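Local coordinates for protein argonaute (Marinitoga piezophila, PDB 5I4A) that uses short 5'-hydroxyl RNA guides to bind complementary DNA or RNA targets and cleaves them, preferring manganese over magnesium for DNA cleavage, at residues 15-19 / 77-81; 271-275 / 287-293; 366-372 / 394-398; 441-446 / 499-503. One frame throughout, in Å; residues are numbered along the deposited sequence.

Interaction 1 of 4, residues 15-19 / 77-81; sequences KKIKR and IIKEE
I78 overlaps I17 on one face of an antiparallel pair, CB to CB 4.5 Å, and its CD1 lies 3.9 Å from NH2 of R19, whose guanidinium also makes salt bridges with E54 and E76. Residues 16-19 and 77-79 are extended; their axes approach to 4.4 Å with N-to-C directions 160° apart. In register, I17-I78 is the hydrogen-bonded pair (CA-CA 5.0 Å), with I17 N to I78 O and I78 N to I17 O both 2.7 Å. K16-K79 (CA-CA 4.1 Å) and K18-I77 (CA-CA 4.6 Å) are non-hydrogen-bonded pairs. Two CA-H...O contacts, K16 CA to I78 O and I77 CA to I17 O, are each 3.3 Å. Beyond the strand, E80 turns to phi/psi -56/-32 and its N meets K15 O at 2.9 Å, almost linear. K16 takes chi1 p, bringing its CD to 4.1 Å from I77 CG2 on the face shared with K18 and K79. This pairing adds outermost strand 74-79 to the four-stranded N-terminal-domain sheet, while I17 packs on F87 and T90 of helix 84-101. With three backbone hydrogen bonds and no salt bridge between the segments, the pairing rests chiefly on main-chain chemistry.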
# COMPACT_ATOMS: atom_id res chain seq x y z
N LYS A 15 -33.12 -0.14 -6.42
CA LYS A 15 -32.15 -1.21 -6.19
C LYS A 15 -32.43 -2.40 -7.11
O LYS A 15 -32.72 -3.51 -6.68
CB LYS A 15 -32.16 -1.65 -4.73
CG LYS A 15 -31.70 -0.60 -3.72
CD LYS A 15 -30.75 0.42 -4.33
CE LYS A 15 -30.39 1.49 -3.32
NZ LYS A 15 -29.86 2.73 -3.96
N LYS A 16 -32.34 -2.13 -8.41
CA LYS A 16 -32.62 -3.14 -9.41
C LYS A 16 -31.88 -2.80 -10.70
O LYS A 16 -31.59 -1.64 -10.97
CB LYS A 16 -34.13 -3.26 -9.68
CG LYS A 16 -34.76 -1.97 -10.17
CD LYS A 16 -36.24 -2.13 -10.45
CE LYS A 16 -37.05 -2.15 -9.17
NZ LYS A 16 -38.51 -2.29 -9.45
N ILE A 17 -31.59 -3.84 -11.48
CA ILE A 17 -30.89 -3.72 -12.75
C ILE A 17 -31.83 -4.20 -13.85
O ILE A 17 -32.49 -5.23 -13.70
CB ILE A 17 -29.57 -4.52 -12.76
CG1 ILE A 17 -28.62 -3.98 -11.69
CG2 ILE A 17 -28.92 -4.48 -14.13
CD1 ILE A 17 -28.41 -2.48 -11.75
N LYS A 18 -31.88 -3.45 -14.95
CA LYS A 18 -32.67 -3.81 -16.12
C LYS A 18 -31.73 -4.26 -17.23
O LYS A 18 -30.72 -3.60 -17.50
CB LYS A 18 -33.54 -2.65 -16.59
CG LYS A 18 -34.41 -2.98 -17.80
CD LYS A 18 -35.77 -2.31 -17.73
CE LYS A 18 -35.80 -1.01 -18.53
NZ LYS A 18 -37.16 -0.41 -18.54
N ARG A 19 -32.07 -5.37 -17.88
CA ARG A 19 -31.29 -5.89 -19.00
C ARG A 19 -32.15 -5.86 -20.25
O ARG A 19 -33.18 -6.54 -20.33
CB ARG A 19 -30.79 -7.31 -18.71
CG ARG A 19 -29.96 -7.90 -19.85
CD ARG A 19 -29.02 -8.99 -19.38
NE ARG A 19 -29.68 -10.02 -18.58
CZ ARG A 19 -29.26 -10.41 -17.38
NH1 ARG A 19 -28.19 -9.87 -16.83
NH2 ARG A 19 -29.93 -11.36 -16.72
N ILE A 77 -35.32 -8.00 -15.15
CA ILE A 77 -35.13 -7.13 -14.00
C ILE A 77 -34.49 -7.95 -12.89
O ILE A 77 -35.06 -8.95 -12.45
CB ILE A 77 -36.46 -6.51 -13.53
CG1 ILE A 77 -36.91 -5.44 -14.53
CG2 ILE A 77 -36.31 -5.92 -12.13
CD1 ILE A 77 -38.40 -5.43 -14.79
N ILE A 78 -33.30 -7.54 -12.47
CA ILE A 78 -32.55 -8.23 -11.43
C ILE A 78 -32.47 -7.30 -10.22
O ILE A 78 -31.90 -6.21 -10.31
CB ILE A 78 -31.14 -8.63 -11.90
CG1 ILE A 78 -31.19 -9.16 -13.34
CG2 ILE A 78 -30.54 -9.67 -10.97
CD1 ILE A 78 -32.01 -10.42 -13.51
N LYS A 79 -33.05 -7.73 -9.11
CA LYS A 79 -32.98 -6.95 -7.89
C LYS A 79 -31.57 -7.01 -7.30
O LYS A 79 -30.87 -8.02 -7.42
CB LYS A 79 -33.99 -7.46 -6.86
CG LYS A 79 -35.41 -7.45 -7.36
CD LYS A 79 -36.28 -8.30 -6.47
CE LYS A 79 -37.74 -8.08 -6.76
NZ LYS A 79 -38.54 -8.53 -5.60
N GLU A 80 -31.17 -5.92 -6.65
CA GLU A 80 -29.89 -5.90 -5.95
C GLU A 80 -29.81 -7.03 -4.93
O GLU A 80 -28.73 -7.57 -4.68
CB GLU A 80 -29.68 -4.55 -5.27
CG GLU A 80 -28.31 -4.34 -4.65
CD GLU A 80 -28.22 -4.86 -3.23
OE1 GLU A 80 -29.28 -5.10 -2.62
OE2 GLU A 80 -27.09 -5.02 -2.72
N GLU A 81 -30.95 -7.41 -4.35
CA GLU A 81 -31.00 -8.57 -3.45
C GLU A 81 -30.44 -9.81 -4.13
O GLU A 81 -29.60 -10.52 -3.57
CB GLU A 81 -32.44 -8.83 -3.01
CG GLU A 81 -32.95 -7.95 -1.89
CD GLU A 81 -34.33 -8.37 -1.43
OE1 GLU A 81 -35.31 -8.11 -2.16
OE2 GLU A 81 -34.44 -8.98 -0.34

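Interaction 2 of 4, residues 271-275 / 287-293; sequences YKFKN and YSFYKNE
A hairpin loop meeting the exit of a short helix defines this contact within linker L2: strand 271-272 runs into the loop leading to strand 277-278, and helix 284-287 ends beside it. S288 leaves helical geometry with phi/psi 71/162, so successive carbonyls face the loop: K274 N donates to S288 O (3.2 Å) and N275 N to Y287 O (2.9 Å). K274 sits at -72/-48 and N275 at -115/19, with the closest CA pairs K274-Y290 (4.1 Å) and N275-Y287 (4.6 Å). F273, chi1 m, places CB 3.6 Å from Y287 CB and 3.2 Å from S288 O. K274 CB approaches F289 O at 3.0 Å. Y290, chi1 t, brings the edge of its ring to F273 O (CD1 to O 3.7 Å), and its CE1 is 4.0 Å from K272 NZ. Next, Y290 and K291 both face K430, whose flanking P431 precedes strand 433-434, the partner of 271-272; that doubling is the mark of a classic beta bulge.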
# COMPACT_ATOMS: atom_id res chain seq x y z
N TYR A 271 3.54 4.24 24.78
CA TYR A 271 4.64 3.30 24.73
C TYR A 271 5.22 3.09 26.13
O TYR A 271 5.43 4.05 26.87
CB TYR A 271 5.74 3.79 23.79
CG TYR A 271 5.31 3.97 22.34
CD1 TYR A 271 4.65 5.12 21.93
CD2 TYR A 271 5.58 2.99 21.40
CE1 TYR A 271 4.27 5.29 20.61
CE2 TYR A 271 5.20 3.15 20.07
CZ TYR A 271 4.55 4.30 19.69
OH TYR A 271 4.17 4.46 18.38
N LYS A 272 5.46 1.83 26.48
CA LYS A 272 6.09 1.47 27.75
C LYS A 272 7.56 1.15 27.51
O LYS A 272 7.88 0.14 26.87
CB LYS A 272 5.38 0.28 28.41
CG LYS A 272 4.19 0.65 29.27
CD LYS A 272 3.64 -0.58 30.00
CE LYS A 272 4.22 -0.71 31.41
NZ LYS A 272 5.70 -0.74 31.44
N PHE A 273 8.45 1.99 28.02
CA PHE A 273 9.88 1.75 27.98
C PHE A 273 10.33 1.19 29.33
O PHE A 273 9.51 0.81 30.17
CB PHE A 273 10.60 3.04 27.59
CG PHE A 273 10.08 3.66 26.32
CD1 PHE A 273 10.29 3.04 25.10
CD2 PHE A 273 9.38 4.86 26.35
CE1 PHE A 273 9.81 3.60 23.93
CE2 PHE A 273 8.90 5.43 25.18
CZ PHE A 273 9.12 4.80 23.97
N LYS A 274 11.64 1.13 29.55
CA LYS A 274 12.14 0.57 30.80
C LYS A 274 11.88 1.50 31.98
O LYS A 274 11.38 1.07 33.02
CB LYS A 274 13.63 0.25 30.69
CG LYS A 274 14.25 -0.28 31.98
CD LYS A 274 15.46 -1.17 31.71
CE LYS A 274 16.43 -1.16 32.88
NZ LYS A 274 17.29 0.06 32.87
N ASN A 275 12.23 2.78 31.83
CA ASN A 275 12.19 3.71 32.96
C ASN A 275 11.15 4.81 32.77
O ASN A 275 11.23 5.84 33.45
CB ASN A 275 13.57 4.30 33.19
CG ASN A 275 14.65 3.24 33.28
OD1 ASN A 275 14.50 2.24 33.98
ND2 ASN A 275 15.74 3.44 32.54
N TYR A 287 14.07 6.77 28.18
CA TYR A 287 13.68 5.77 29.16
C TYR A 287 14.16 4.36 28.81
O TYR A 287 13.78 3.41 29.50
CB TYR A 287 12.16 5.78 29.33
CG TYR A 287 11.60 7.17 29.57
CD1 TYR A 287 11.80 7.82 30.78
CD2 TYR A 287 10.89 7.83 28.57
CE1 TYR A 287 11.30 9.09 31.00
CE2 TYR A 287 10.38 9.10 28.78
CZ TYR A 287 10.59 9.73 30.00
OH TYR A 287 10.09 10.99 30.22
N SER A 288 14.97 4.22 27.76
CA SER A 288 15.68 3.00 27.40
C SER A 288 14.75 1.91 26.89
O SER A 288 13.53 1.98 27.09
CB SER A 288 16.49 2.49 28.60
OG SER A 288 17.42 1.49 28.20
N PHE A 289 15.31 0.91 26.20
CA PHE A 289 14.53 -0.24 25.76
C PHE A 289 13.78 -0.86 26.93
O PHE A 289 14.31 -0.97 28.03
CB PHE A 289 15.44 -1.31 25.14
CG PHE A 289 15.69 -1.14 23.66
CD1 PHE A 289 15.52 0.08 23.04
CD2 PHE A 289 16.10 -2.22 22.90
CE1 PHE A 289 15.75 0.22 21.68
CE2 PHE A 289 16.33 -2.09 21.54
CZ PHE A 289 16.16 -0.87 20.93
N TYR A 290 12.53 -1.26 26.67
CA TYR A 290 11.78 -2.03 27.65
C TYR A 290 12.58 -3.24 28.14
O TYR A 290 12.60 -3.54 29.34
CB TYR A 290 10.44 -2.48 27.05
CG TYR A 290 9.56 -3.29 27.97
CD1 TYR A 290 8.94 -2.71 29.06
CD2 TYR A 290 9.34 -4.65 27.73
CE1 TYR A 290 8.13 -3.45 29.90
CE2 TYR A 290 8.53 -5.40 28.57
CZ TYR A 290 7.93 -4.79 29.65
OH TYR A 290 7.12 -5.53 30.48
N LYS A 291 13.26 -3.92 27.22
CA LYS A 291 14.11 -5.05 27.55
C LYS A 291 15.36 -4.99 26.69
O LYS A 291 15.27 -4.91 25.46
CB LYS A 291 13.38 -6.38 27.32
CG LYS A 291 14.20 -7.61 27.65
CD LYS A 291 13.75 -8.78 26.80
CE LYS A 291 13.79 -10.09 27.57
NZ LYS A 291 12.42 -10.61 27.83
N ASN A 292 16.52 -5.00 27.34
CA ASN A 292 17.79 -5.06 26.63
C ASN A 292 18.80 -5.83 27.46
O ASN A 292 18.72 -7.06 27.55
CB ASN A 292 18.29 -3.65 26.30
CG ASN A 292 19.32 -3.64 25.18
OD1 ASN A 292 20.12 -4.57 25.04
ND2 ASN A 292 19.30 -2.58 24.37
N GLU A 293 19.74 -5.12 28.09
CA GLU A 293 20.84 -5.73 28.84
C GLU A 293 21.65 -6.68 27.97
O GLU A 293 22.27 -7.63 28.46
CB GLU A 293 20.34 -6.46 30.09
CG GLU A 293 19.39 -5.67 30.98
CD GLU A 293 17.93 -5.91 30.63
OE1 GLU A 293 17.25 -4.95 30.20
OE2 GLU A 293 17.47 -7.06 30.78

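Interaction 3 of 4, residues 366-372 / 394-398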
# COMPACT_ATOMS: atom_id res chain seq x y z
N ILE A 366 35.29 -14.68 9.98
CA ILE A 366 33.90 -14.41 9.62
C ILE A 366 33.05 -15.65 9.83
O ILE A 366 31.93 -15.58 10.36
CB ILE A 366 33.82 -13.90 8.17
CG1 ILE A 366 34.52 -12.54 8.05
CG2 ILE A 366 32.38 -13.83 7.70
CD1 ILE A 366 34.74 -12.10 6.62
N ASN A 367 33.56 -16.82 9.43
CA ASN A 367 32.78 -18.05 9.52
C ASN A 367 32.51 -18.43 10.97
O ASN A 367 31.44 -18.96 11.29
CB ASN A 367 33.49 -19.18 8.78
CG ASN A 367 32.76 -20.50 8.90
OD1 ASN A 367 31.86 -20.80 8.11
ND2 ASN A 367 33.14 -21.30 9.88
N GLN A 368 33.47 -18.19 11.87
CA GLN A 368 33.30 -18.56 13.27
C GLN A 368 32.44 -17.57 14.05
O GLN A 368 32.17 -17.81 15.23
CB GLN A 368 34.66 -18.72 13.97
CG GLN A 368 35.57 -17.49 13.96
CD GLN A 368 35.23 -16.46 15.02
OE1 GLN A 368 35.37 -16.71 16.21
NE2 GLN A 368 34.78 -15.29 14.58
N ILE A 369 32.02 -16.46 13.43
CA ILE A 369 31.19 -15.50 14.13
C ILE A 369 29.86 -16.15 14.49
O ILE A 369 29.15 -16.68 13.63
CB ILE A 369 30.97 -14.24 13.28
CG1 ILE A 369 32.22 -13.35 13.32
CG2 ILE A 369 29.74 -13.47 13.77
CD1 ILE A 369 32.15 -12.15 12.40
N GLU A 370 29.54 -16.12 15.78
CA GLU A 370 28.27 -16.63 16.28
C GLU A 370 27.49 -15.48 16.90
O GLU A 370 27.95 -14.33 16.94
CB GLU A 370 28.51 -17.75 17.30
CG GLU A 370 29.59 -18.75 16.90
CD GLU A 370 29.05 -20.15 16.73
OE1 GLU A 370 27.83 -20.29 16.49
OE2 GLU A 370 29.84 -21.11 16.85
N ASP A 371 26.29 -15.80 17.39
CA ASP A 371 25.41 -14.84 18.06
C ASP A 371 25.01 -13.69 17.14
O ASP A 371 25.15 -13.78 15.92
CB ASP A 371 26.08 -14.30 19.32
CG ASP A 371 26.80 -15.37 20.11
OD1 ASP A 371 26.59 -16.56 19.81
OD2 ASP A 371 27.59 -15.02 21.02
N ASN A 372 24.51 -12.61 17.73
CA ASN A 372 24.03 -11.45 16.98
C ASN A 372 25.20 -10.50 16.76
O ASN A 372 25.71 -9.89 17.71
CB ASN A 372 22.90 -10.75 17.73
CG ASN A 372 21.83 -11.72 18.19
OD1 ASN A 372 21.31 -12.51 17.41
ND2 ASN A 372 21.51 -11.67 19.48
N PRO A 394 27.11 -13.34 4.14
CA PRO A 394 27.13 -14.46 5.09
C PRO A 394 25.90 -14.44 5.98
O PRO A 394 25.51 -13.40 6.52
CB PRO A 394 28.42 -14.22 5.89
CG PRO A 394 29.28 -13.39 4.99
CD PRO A 394 28.34 -12.53 4.20
N ASP A 395 25.27 -15.61 6.13
CA ASP A 395 24.00 -15.69 6.83
C ASP A 395 24.14 -15.60 8.34
O ASP A 395 23.14 -15.39 9.03
CB ASP A 395 23.29 -17.00 6.46
CG ASP A 395 22.94 -17.06 4.98
OD1 ASP A 395 22.61 -16.01 4.40
OD2 ASP A 395 23.01 -18.17 4.41
N ASN A 396 25.35 -15.76 8.88
CA ASN A 396 25.54 -15.62 10.32
C ASN A 396 25.73 -14.17 10.75
O ASN A 396 25.95 -13.91 11.94
CB ASN A 396 26.74 -16.46 10.77
CG ASN A 396 28.02 -16.11 10.03
OD1 ASN A 396 27.99 -15.73 8.86
ND2 ASN A 396 29.15 -16.24 10.71
N LEU A 397 25.63 -13.22 9.82
CA LEU A 397 25.74 -11.80 10.14
C LEU A 397 24.41 -11.10 9.88
O LEU A 397 23.66 -11.46 8.97
CB LEU A 397 26.83 -11.13 9.30
CG LEU A 397 28.25 -11.69 9.43
CD1 LEU A 397 29.18 -11.00 8.44
CD2 LEU A 397 28.76 -11.52 10.85
N ILE A 398 24.13 -10.09 10.70
CA ILE A 398 22.93 -9.27 10.56
C ILE A 398 23.30 -8.09 9.67
O ILE A 398 23.98 -7.15 10.11
CB ILE A 398 22.40 -8.81 11.92
CG1 ILE A 398 22.09 -10.02 12.81
CG2 ILE A 398 21.15 -7.96 11.75
CD1 ILE A 398 21.67 -9.66 14.22
O HOH W 1 24.60 -12.46 13.57
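The carboxamide of N396 is the bump that enters the hollow lined by the carbonyls of I366 and I369. Its ND2 reaches these two backbone carbonyls at once, I366 O at 2.9 Å and I369 O at 3.0 Å, both hydrogen bonds; I366 O also accepts the amide I369 N, 3.2 Å away. Below this polar plug the aliphatic surfaces interlock. I366 CG2 meets both P394 CG (4.1 Å) and L397 CD1 (4.3 Å), and the other branch of the leucine, CD2, rests on I369 CG2 at 3.6 Å. P394 to L397 form a type I turn, closed by a weak bond from L397 N to P394 O (3.3 Å), and this curl projects N396 toward the other segment. Both segments lead into neighbouring parallel strands of the Mid-domain sheet, 374-379 and 398-403, joined through helix 387-392 as a beta-alpha-beta crossover; I369 and L397 also touch I299 and F301, respectively, of strand 295-302. Farther along, D371 O and N396 O stand 4.1 Å from each other, and a water donates to both, its O 2.8 Å from D371 O and 2.6 Å from N396 O. Past that water, I398 CD1 presses on N372 CB at 3.9 Å.

Interaction 4 of 4, residues 441-446 / 499-503; sequences EKNLYI and AFEKY
A499 opens the helical segment 499-503, with its CB pointed at the strand and 4.4 Å from I446 CD1; its O lies 4.2 Å from L444 CD2. F500 follows sideways, its CA 4.0 Å and its ring CD2 4.4 Å from L444 CD2. After E501 and K502, Y503 returns one helical turn on, its N bonded to A499 O at 3.2 Å. With chi1 t it runs back alongside the strand: CD2 is 3.9 Å from L444 CD1, CE2 3.5 Å from N443 O, and OH donates a very short 2.5 Å hydrogen bond to E441 O. Extended strand 443-446 and the helix have axes 9.8 Å apart at closest, N-to-C directions at 144°; L444 (chi1 t, chi2 p) points into the interface and sits nearest Y503, CA to CA 7.2 Å. This is helix-on-sheet packing of the RNase H fold in the PIWI domain, on the strand that carries D449, an inferred catalytic residue. The chemistry implies apolar packing with one polar clasp, a tyrosine hydroxyl satisfying a carbonyl just before the strand.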
# COMPACT_ATOMS: atom_id res chain seq x y z
N GLU A 441 -1.63 -11.26 25.10
CA GLU A 441 -0.74 -12.35 24.68
C GLU A 441 -1.52 -13.55 24.15
O GLU A 441 -0.98 -14.34 23.37
CB GLU A 441 0.15 -12.77 25.85
CG GLU A 441 1.16 -13.88 25.54
CD GLU A 441 2.09 -14.15 26.71
OE1 GLU A 441 1.92 -15.19 27.38
OE2 GLU A 441 2.99 -13.32 26.95
N LYS A 442 -2.78 -13.70 24.55
CA LYS A 442 -3.56 -14.87 24.18
C LYS A 442 -3.97 -14.88 22.71
O LYS A 442 -4.57 -15.87 22.27
CB LYS A 442 -4.80 -14.96 25.06
CG LYS A 442 -5.71 -13.74 24.98
CD LYS A 442 -6.83 -13.84 26.01
CE LYS A 442 -7.56 -12.51 26.17
NZ LYS A 442 -8.56 -12.57 27.27
N ASN A 443 -3.67 -13.83 21.96
CA ASN A 443 -4.14 -13.69 20.59
C ASN A 443 -2.99 -13.90 19.60
O ASN A 443 -1.84 -13.56 19.87
CB ASN A 443 -4.77 -12.31 20.38
CG ASN A 443 -5.85 -12.01 21.39
OD1 ASN A 443 -6.69 -12.86 21.69
ND2 ASN A 443 -5.84 -10.80 21.93
N LEU A 444 -3.33 -14.47 18.45
CA LEU A 444 -2.39 -14.72 17.37
C LEU A 444 -2.77 -13.81 16.20
O LEU A 444 -3.81 -14.01 15.57
CB LEU A 444 -2.40 -16.19 16.96
CG LEU A 444 -1.57 -16.57 15.73
CD1 LEU A 444 -0.12 -16.17 15.92
CD2 LEU A 444 -1.69 -18.06 15.45
N TYR A 445 -1.92 -12.83 15.92
CA TYR A 445 -2.17 -11.85 14.87
C TYR A 445 -1.46 -12.28 13.60
O TYR A 445 -0.23 -12.39 13.57
CB TYR A 445 -1.71 -10.46 15.32
CG TYR A 445 -2.35 -10.03 16.63
CD1 TYR A 445 -3.67 -9.61 16.67
CD2 TYR A 445 -1.64 -10.06 17.82
CE1 TYR A 445 -4.27 -9.23 17.85
CE2 TYR A 445 -2.23 -9.67 19.02
CZ TYR A 445 -3.54 -9.26 19.02
OH TYR A 445 -4.14 -8.88 20.20
N ILE A 446 -2.24 -12.51 12.54
CA ILE A 446 -1.75 -13.06 11.28
C ILE A 446 -2.14 -12.11 10.16
O ILE A 446 -3.29 -11.64 10.11
CB ILE A 446 -2.32 -14.47 11.03
CG1 ILE A 446 -1.80 -15.45 12.09
CG2 ILE A 446 -1.97 -14.95 9.63
CD1 ILE A 446 -2.48 -16.80 12.05
N ALA A 499 2.04 -21.25 11.15
CA ALA A 499 2.04 -20.12 12.07
C ALA A 499 1.38 -20.48 13.39
O ALA A 499 1.87 -20.11 14.46
CB ALA A 499 1.33 -18.92 11.43
N PHE A 500 0.27 -21.21 13.33
CA PHE A 500 -0.39 -21.70 14.54
C PHE A 500 0.58 -22.48 15.41
O PHE A 500 0.67 -22.26 16.63
CB PHE A 500 -1.59 -22.57 14.15
CG PHE A 500 -2.72 -22.55 15.13
CD1 PHE A 500 -2.65 -23.26 16.31
CD2 PHE A 500 -3.87 -21.82 14.86
CE1 PHE A 500 -3.69 -23.25 17.22
CE2 PHE A 500 -4.92 -21.80 15.76
CZ PHE A 500 -4.83 -22.52 16.94
N GLU A 501 1.32 -23.41 14.81
CA GLU A 501 2.24 -24.24 15.57
C GLU A 501 3.35 -23.40 16.20
O GLU A 501 3.78 -23.68 17.33
CB GLU A 501 2.84 -25.33 14.68
CG GLU A 501 3.04 -26.66 15.38
CD GLU A 501 1.73 -27.23 15.90
OE1 GLU A 501 0.73 -27.22 15.15
OE2 GLU A 501 1.71 -27.68 17.06
N LYS A 502 3.81 -22.36 15.49
CA LYS A 502 4.83 -21.47 16.04
C LYS A 502 4.36 -20.81 17.33
O LYS A 502 5.13 -20.72 18.30
CB LYS A 502 5.19 -20.40 15.00
CG LYS A 502 5.82 -20.96 13.73
CD LYS A 502 7.19 -21.52 14.01
CE LYS A 502 7.78 -22.20 12.79
NZ LYS A 502 9.08 -22.84 13.12
N TYR A 503 3.12 -20.34 17.36
CA TYR A 503 2.56 -19.77 18.59
C TYR A 503 2.60 -20.80 19.71
O TYR A 503 3.14 -20.53 20.79
CB TYR A 503 1.13 -19.29 18.34
CG TYR A 503 0.49 -18.60 19.54
CD1 TYR A 503 -0.03 -19.34 20.60
CD2 TYR A 503 0.39 -17.22 19.60
CE1 TYR A 503 -0.61 -18.72 21.69
CE2 TYR A 503 -0.20 -16.59 20.68
CZ TYR A 503 -0.70 -17.34 21.72
OH TYR A 503 -1.28 -16.73 22.80

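How the interactions relate
Interaction 4 is the buried member, interactions 2 and 3 are partly buried, and interaction 1 lies at the surface, its centre 60 Å from that of interaction 2 and 65 Å from that of interaction 3. None share a helix or strand, yet 2 and 3 are related through strand 295-302, which follows 287-293 in sequence and packs under residues of 3; their nearest atoms are about 9 Å apart, as are those of 2 and 4. Chemistry follows place: regular strand pairing adds the outermost strand in 1, irregular loops in 2 and 3 satisfy carbonyls with backbone amides, a carboxamide and a water, and apolar helix-on-sheet packing, with a tyrosine the most covered residue, dominates 4.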